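PDB 3A32: threonine--tRNA ligase catalytic subunit from Aeropyrum pernix, which probably attaches threonine to tRNA(Thr), first activating the amino acid with ATP and then transferring it to the acceptor end of the tRNA. Local coordinates for residues 196-199 and 200-203; 219-222 and 223-226; 451-454 and 455-459. One frame throughout, in Å; residues are numbered along the deposited sequence.

How the contacts relate
The three contacts are local and lie in series along the chain, so none nests in or crosses another. Contact 1 closes the loop that follows helix 174-191 and leads into strand 202-207 of the large mixed sheet. Contact 2 starts helix 222-243, the next long element of the chain; its centre is about 32 Å from that of contact 1. Both fall in the class II synthetase core. Contact 3 comes much later and ends helix 435-457. Its side chains pack back on helices 48-65 and 174-191, and Gln459 reaches the second subunit. Helix 174-191 thus borders both contact 1 and contact 3, whose nearest atoms are about 11 Å apart.

Contact 1: 196-199 and 200-203; sequences GVSS and ETFK. With SO4 (sulfate ion), chain C.
Val197 lies over one face of the Phe202 ring. Val197 CG1 is 4.2 Å from the centroid of the Phe202 ring and 25° off the normal, offset toward the rim, so this is a CH-pi contact. CG1 gets there by standing anti to the backbone N of Val197 (chi1 174°). The pair is buried. Met185 and Leu189 of helix 174-191 also pack on the Phe202 side chain, as does Met265 of strand 260-268.

Thr201 turns its hydroxyl back toward the start of the loop. OG1 lies between the backbone N and the carbonyl carbon of its own residue (chi1 70°). Thr201 OG1 donates to Gly196 O at 2.7 Å, from above the carbonyl plane, and accepts from Ser198 N at 3.1 Å. A valine in its place would probably leave both Gly196 O and Ser198 N without their mate, and the loop held less firmly to the turn.

Residues 198-201 form a type I beta turn. It is closed by Thr201 N, 3.0 Å from Ser198 O. The hydroxyl of Ser198 folds over the same turn: Ser198 OG accepts from Glu200 N at 3.1 Å, an ST turn. A water donates to both Ser199 O and Phe202 O and bridges them.

Lys203 points away from the loop. Lys203 NZ donates to O1 of a sulfate, 2.8 Å away, and weakly to O4. Arg205 binds the same sulfate, which probably comes from the crystallisation liquor, and Glu275 forms a salt bridge with Lys203.

The turn therefore has an apolar side, set against helix 174-191 and the sheet, and polar groups held by hydroxyls and water. One threonine hydroxyl serves as both donor and acceptor, tying two backbone groups of the incoming loop to the residue just before strand 202-207.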
loop_
_atom_site.group_PDB
_atom_site.type_symbol
_atom_site.label_atom_id
_atom_site.label_comp_id
_atom_site.label_asym_id
_atom_site.label_seq_id
_atom_site.Cartn_x
_atom_site.Cartn_y
_atom_site.Cartn_z
ATOM N N GLY A 196 -16.302 -15.561 -13.486
ATOM C CA GLY A 196 -16.728 -16.909 -13.134
ATOM C C GLY A 196 -15.676 -17.994 -13.291
ATOM O O GLY A 196 -14.984 -18.110 -14.333
ATOM N N VAL A 197 -15.548 -18.801 -12.243
ATOM C CA VAL A 197 -14.583 -19.885 -12.273
ATOM C C VAL A 197 -15.405 -21.165 -12.210
ATOM O O VAL A 197 -15.968 -21.478 -11.171
ATOM C CB VAL A 197 -13.598 -19.813 -11.086
ATOM C CG1 VAL A 197 -12.702 -21.034 -11.069
ATOM C CG2 VAL A 197 -12.756 -18.528 -11.172
ATOM N N SER A 198 -15.501 -21.878 -13.332
ATOM C CA SER A 198 -16.307 -23.126 -13.363
ATOM C C SER A 198 -15.702 -24.096 -14.348
ATOM O O SER A 198 -14.713 -23.764 -15.018
ATOM C CB SER A 198 -17.692 -22.806 -13.885
ATOM O OG SER A 198 -17.564 -22.482 -15.260
ATOM N N SER A 199 -16.340 -25.267 -14.468
ATOM C CA SER A 199 -15.962 -26.301 -15.453
ATOM C C SER A 199 -15.849 -25.800 -16.893
ATOM O O SER A 199 -15.072 -26.360 -17.687
ATOM C CB SER A 199 -16.909 -27.528 -15.374
ATOM O OG SER A 199 -18.251 -27.208 -15.748
ATOM N N GLU A 200 -16.574 -24.728 -17.221
ATOM C CA GLU A 200 -16.584 -24.188 -18.582
ATOM C C GLU A 200 -15.591 -23.063 -18.849
ATOM O O GLU A 200 -15.356 -22.689 -20.021
ATOM C CB GLU A 200 -18.004 -23.766 -18.997
ATOM C CG GLU A 200 -18.777 -24.800 -19.889
ATOM C CD GLU A 200 -18.405 -24.730 -21.413
ATOM O OE1 GLU A 200 -18.775 -23.713 -22.100
ATOM O OE2 GLU A 200 -17.770 -25.715 -21.929
ATOM N N THR A 201 -14.987 -22.533 -17.795
ATOM C CA THR A 201 -14.156 -21.343 -17.929
ATOM C C THR A 201 -12.747 -21.537 -17.383
ATOM O O THR A 201 -11.954 -20.625 -17.379
ATOM C CB THR A 201 -14.777 -20.104 -17.240
ATOM O OG1 THR A 201 -14.729 -20.286 -15.832
ATOM C CG2 THR A 201 -16.235 -19.894 -17.659
ATOM N N PHE A 202 -12.422 -22.718 -16.909
ATOM C CA PHE A 202 -11.193 -22.814 -16.100
ATOM C C PHE A 202 -10.503 -24.153 -16.326
ATOM O O PHE A 202 -11.169 -25.165 -16.537
ATOM C CB PHE A 202 -11.459 -22.534 -14.603
ATOM C CG PHE A 202 -10.290 -21.889 -13.885
ATOM C CD1 PHE A 202 -10.095 -20.490 -13.948
ATOM C CD2 PHE A 202 -9.355 -22.677 -13.192
ATOM C CE1 PHE A 202 -9.016 -19.891 -13.366
ATOM C CE2 PHE A 202 -8.259 -22.079 -12.565
ATOM C CZ PHE A 202 -8.101 -20.636 -12.645
ATOM N N LYS A 203 -9.175 -24.111 -16.296
ATOM C CA LYS A 203 -8.334 -25.267 -16.472
ATOM C C LYS A 203 -7.177 -25.213 -15.449
ATOM O O LYS A 203 -6.602 -24.145 -15.183
ATOM C CB LYS A 203 -7.807 -25.245 -17.938
ATOM C CG LYS A 203 -6.892 -26.361 -18.300
ATOM C CD LYS A 203 -6.921 -26.731 -19.797
ATOM C CE LYS A 203 -6.369 -25.607 -20.649
ATOM N NZ LYS A 203 -6.230 -25.964 -22.097
HETATM S S SO4 C . -4.789 -28.917 -23.149
HETATM O O1 SO4 C . -6.036 -28.731 -22.401
HETATM O O2 SO4 C . -4.187 -30.197 -22.787
HETATM O O3 SO4 C . -5.149 -28.940 -24.566
HETATM O O4 SO4 C . -3.802 -27.857 -22.867
HETATM O O HOH W 1 -12.625 -27.219 -17.266
#

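Contact 2: 219-222 and 223-226; sequences MGSK and EEWE
Ser221 and Glu224 meet because of their first torsions. Ser221 OG lies between its backbone N and carbonyl carbon (chi1 59°). Glu224 CG is anti to its carbonyl carbon (chi1 -79°), and the extended chain beyond it carries the carboxylate back over the first turn. OE1 then accepts twice. Ser221 OG donates at 2.5 Å to the anti lone pair of Glu224 OE1, and Ser221 N comes to the same OE1 from above the carboxylate plane at 2.8 Å. In return Glu224 N makes a weak bond to Ser221 OG, 3.4 Å long. This is a capping box, with Ser221 as N-cap of helix 222-243.

Trp225 turns its indole edge toward the loop. Trp225 NE1 donates to Met219 O at 2.6 Å, with the oxygen close to the ring plane. The rings of Phe218 and Phe285 each meet Trp225 edge to face. Ordinary helical bonds follow, Trp225 N to Ser221 O and Glu226 N to Lys222 O. Between the two grips Gly220 has a positive phi (100°), where a CB would jam against the preceding carbonyl oxygen.

Glu224 OE2 has its own partners, a salt bridge to Arg289 and a hydrogen bond to Tyr294. With both oxygens engaged, the carboxylate is fixed in rotation. Arg289 and the helix N terminus would probably keep it ionised.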
loop_
_atom_site.group_PDB
_atom_site.type_symbol
_atom_site.label_atom_id
_atom_site.label_comp_id
_atom_site.label_asym_id
_atom_site.label_seq_id
_atom_site.Cartn_x
_atom_site.Cartn_y
_atom_site.Cartn_z
ATOM N N MET A 219 16.546 -31.393 -10.169
ATOM C CA MET A 219 17.339 -31.543 -8.952
ATOM C C MET A 219 16.523 -32.131 -7.781
ATOM O O MET A 219 15.292 -32.082 -7.758
ATOM C CB MET A 219 17.974 -30.203 -8.557
ATOM C CG MET A 219 16.930 -29.163 -8.036
ATOM S SD MET A 219 17.738 -27.952 -6.999
ATOM C CE MET A 219 18.228 -28.941 -5.571
ATOM N N GLY A 220 17.215 -32.674 -6.796
ATOM C CA GLY A 220 16.540 -33.201 -5.623
ATOM C C GLY A 220 16.390 -34.707 -5.681
ATOM O O GLY A 220 16.904 -35.389 -6.608
ATOM N N SER A 221 15.663 -35.229 -4.699
ATOM C CA SER A 221 15.557 -36.639 -4.527
ATOM C C SER A 221 14.232 -37.085 -5.134
ATOM O O SER A 221 13.301 -36.280 -5.235
ATOM C CB SER A 221 15.624 -36.967 -3.033
ATOM O OG SER A 221 14.582 -36.336 -2.302
ATOM N N LYS A 222 14.167 -38.361 -5.537
ATOM C CA LYS A 222 12.906 -39.036 -5.878
ATOM C C LYS A 222 11.799 -38.712 -4.868
ATOM O O LYS A 222 10.680 -38.381 -5.253
ATOM C CB LYS A 222 13.088 -40.572 -5.897
ATOM C CG LYS A 222 13.462 -41.191 -7.233
ATOM C CD LYS A 222 13.314 -42.741 -7.203
ATOM C CE LYS A 222 14.601 -43.478 -6.690
ATOM N NZ LYS A 222 14.623 -43.708 -5.188
ATOM N N GLU A 223 12.106 -38.865 -3.579
ATOM C CA GLU A 223 11.112 -38.705 -2.514
ATOM C C GLU A 223 10.419 -37.328 -2.514
ATOM O O GLU A 223 9.181 -37.226 -2.427
ATOM C CB GLU A 223 11.763 -39.010 -1.150
ATOM C CG GLU A 223 12.148 -40.517 -0.951
ATOM C CD GLU A 223 13.520 -40.945 -1.540
ATOM O OE1 GLU A 223 14.369 -40.093 -1.897
ATOM O OE2 GLU A 223 13.763 -42.176 -1.632
ATOM N N GLU A 224 11.232 -36.283 -2.638
ATOM C CA GLU A 224 10.782 -34.895 -2.777
ATOM C C GLU A 224 9.825 -34.713 -3.936
ATOM O O GLU A 224 8.716 -34.190 -3.748
ATOM C CB GLU A 224 11.984 -33.989 -2.962
ATOM C CG GLU A 224 12.704 -33.689 -1.667
ATOM C CD GLU A 224 14.048 -33.068 -1.936
ATOM O OE1 GLU A 224 14.946 -33.819 -2.332
ATOM O OE2 GLU A 224 14.209 -31.825 -1.805
ATOM N N TRP A 225 10.251 -35.164 -5.130
ATOM C CA TRP A 225 9.484 -35.047 -6.351
ATOM C C TRP A 225 8.150 -35.828 -6.253
ATOM O O TRP A 225 7.067 -35.324 -6.609
ATOM C CB TRP A 225 10.364 -35.507 -7.532
ATOM C CG TRP A 225 11.258 -34.406 -8.082
ATOM C CD1 TRP A 225 12.574 -34.202 -7.805
ATOM C CD2 TRP A 225 10.862 -33.333 -8.963
ATOM N NE1 TRP A 225 13.039 -33.074 -8.471
ATOM C CE2 TRP A 225 12.002 -32.514 -9.172
ATOM C CE3 TRP A 225 9.653 -32.979 -9.575
ATOM C CZ2 TRP A 225 11.978 -31.384 -9.983
ATOM C CZ3 TRP A 225 9.630 -31.857 -10.409
ATOM C CH2 TRP A 225 10.793 -31.082 -10.609
ATOM N N GLU A 226 8.220 -37.042 -5.712
ATOM C CA GLU A 226 7.039 -37.882 -5.519
ATOM C C GLU A 226 6.061 -37.323 -4.521
ATOM O O GLU A 226 4.896 -37.333 -4.783
ATOM C CB GLU A 226 7.444 -39.296 -5.110
ATOM C CG GLU A 226 8.126 -40.008 -6.275
ATOM C CD GLU A 226 8.516 -41.448 -5.986
ATOM O OE1 GLU A 226 8.932 -41.751 -4.843
ATOM O OE2 GLU A 226 8.425 -42.260 -6.934
#

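Contact 3: 451-454 and 455-459; sequences SPVR and SLSGQ
Ser455 bonds back to the preceding turn with both its backbone and its side chain. Ser455 N donates to Ser451 O at 3.2 Å. Ser455 OG, between the backbone N and the carbonyl carbon (chi1 74°), donates to Pro452 O at 2.9 Å. Arg191 is a second partner of this hydroxyl.

The other backbone bonds are uneven. Ser457 N reaches Val453 O at 3.0 Å, but Leu456 N makes only weak bonds, to Pro452 O and Val453 O. Gly458 N closes the last turn on Arg454 O at 2.8 Å. The helix is kinked at 452-453, where neither N bonds to the turn before; Pro452 has no N-H to give.

In van der Waals contact, the methyl Val453 CG1 lies 3.7 Å from the hydroxyl Ser457 OG. Apolar packing joins Val453 to Val58 of helix 48-65, and Leu456 to Phe62 of that helix and Leu187 of helix 174-191.

The polar ends find partners beyond the turn. Arg454 NH1 bonds to Glu447 O about two turns back along the helix. Gln459 bonds to Lys61 and to Ala460 and Arg462 of the second subunit.

This is a helix C terminus stopped by glycine: Gly458 takes a positive phi (86°) and turns the chain from helix 435-457 toward the dimer interface.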
loop_
_atom_site.group_PDB
_atom_site.type_symbol
_atom_site.label_atom_id
_atom_site.label_comp_id
_atom_site.label_asym_id
_atom_site.label_seq_id
_atom_site.Cartn_x
_atom_site.Cartn_y
_atom_site.Cartn_z
ATOM N N SER A 451 -20.089 -5.477 -1.794
ATOM C CA SER A 451 -20.338 -6.613 -0.930
ATOM C C SER A 451 -19.375 -7.777 -1.155
ATOM O O SER A 451 -18.826 -8.321 -0.196
ATOM C CB SER A 451 -21.790 -7.083 -1.141
ATOM O OG SER A 451 -22.098 -7.903 -0.065
ATOM N N PRO A 452 -19.179 -8.191 -2.424
ATOM C CA PRO A 452 -18.237 -9.283 -2.636
ATOM C C PRO A 452 -16.805 -8.927 -2.165
ATOM O O PRO A 452 -16.095 -9.819 -1.697
ATOM C CB PRO A 452 -18.228 -9.467 -4.177
ATOM C CG PRO A 452 -19.487 -8.869 -4.653
ATOM C CD PRO A 452 -19.741 -7.700 -3.700
ATOM N N VAL A 453 -16.382 -7.667 -2.310
ATOM C CA VAL A 453 -15.054 -7.268 -1.866
ATOM C C VAL A 453 -14.983 -7.246 -0.342
ATOM O O VAL A 453 -13.969 -7.666 0.212
ATOM C CB VAL A 453 -14.527 -5.953 -2.517
ATOM C CG1 VAL A 453 -13.318 -5.400 -1.750
ATOM C CG2 VAL A 453 -14.109 -6.208 -3.959
ATOM N N ARG A 454 -16.044 -6.810 0.339
ATOM C CA ARG A 454 -16.100 -6.973 1.803
ATOM C C ARG A 454 -15.935 -8.402 2.310
ATOM O O ARG A 454 -15.389 -8.599 3.392
ATOM C CB ARG A 454 -17.413 -6.463 2.373
ATOM C CG ARG A 454 -17.510 -4.963 2.409
ATOM C CD ARG A 454 -18.562 -4.502 3.399
ATOM N NE ARG A 454 -19.867 -5.139 3.198
ATOM C CZ ARG A 454 -20.775 -4.773 2.284
ATOM N NH1 ARG A 454 -20.529 -3.762 1.430
ATOM N NH2 ARG A 454 -21.951 -5.422 2.243
ATOM N N SER A 455 -16.433 -9.388 1.575
ATOM C CA SER A 455 -16.313 -10.779 2.062
ATOM C C SER A 455 -14.878 -11.294 1.914
ATOM O O SER A 455 -14.482 -12.233 2.553
ATOM C CB SER A 455 -17.324 -11.744 1.408
ATOM O OG SER A 455 -16.932 -12.015 0.074
ATOM N N LEU A 456 -14.106 -10.660 1.047
ATOM C CA LEU A 456 -12.695 -10.984 0.876
ATOM C C LEU A 456 -11.866 -10.292 1.948
ATOM O O LEU A 456 -11.035 -10.912 2.579
ATOM C CB LEU A 456 -12.204 -10.485 -0.484
ATOM C CG LEU A 456 -12.615 -11.157 -1.777
ATOM C CD1 LEU A 456 -11.892 -10.393 -2.913
ATOM C CD2 LEU A 456 -12.238 -12.614 -1.802
ATOM N N SER A 457 -12.089 -8.996 2.142
ATOM C CA SER A 457 -11.170 -8.174 2.937
ATOM C C SER A 457 -11.727 -7.500 4.204
ATOM O O SER A 457 -10.985 -6.829 4.947
ATOM C CB SER A 457 -10.460 -7.173 2.028
ATOM O OG SER A 457 -11.424 -6.484 1.270
ATOM N N GLY A 458 -13.000 -7.719 4.492
ATOM C CA GLY A 458 -13.613 -7.128 5.650
ATOM C C GLY A 458 -14.101 -5.750 5.267
ATOM O O GLY A 458 -15.200 -5.385 5.567
ATOM N N GLN A 459 -13.278 -4.985 4.564
ATOM C CA GLN A 459 -13.565 -3.566 4.304
ATOM C C GLN A 459 -13.431 -3.399 2.803
ATOM O O GLN A 459 -12.484 -3.917 2.208
ATOM C CB GLN A 459 -12.550 -2.676 5.102
ATOM C CG GLN A 459 -12.315 -3.136 6.632
ATOM C CD GLN A 459 -11.302 -2.275 7.431
ATOM O OE1 GLN A 459 -10.058 -2.380 7.265
ATOM N NE2 GLN A 459 -11.852 -1.413 8.331
#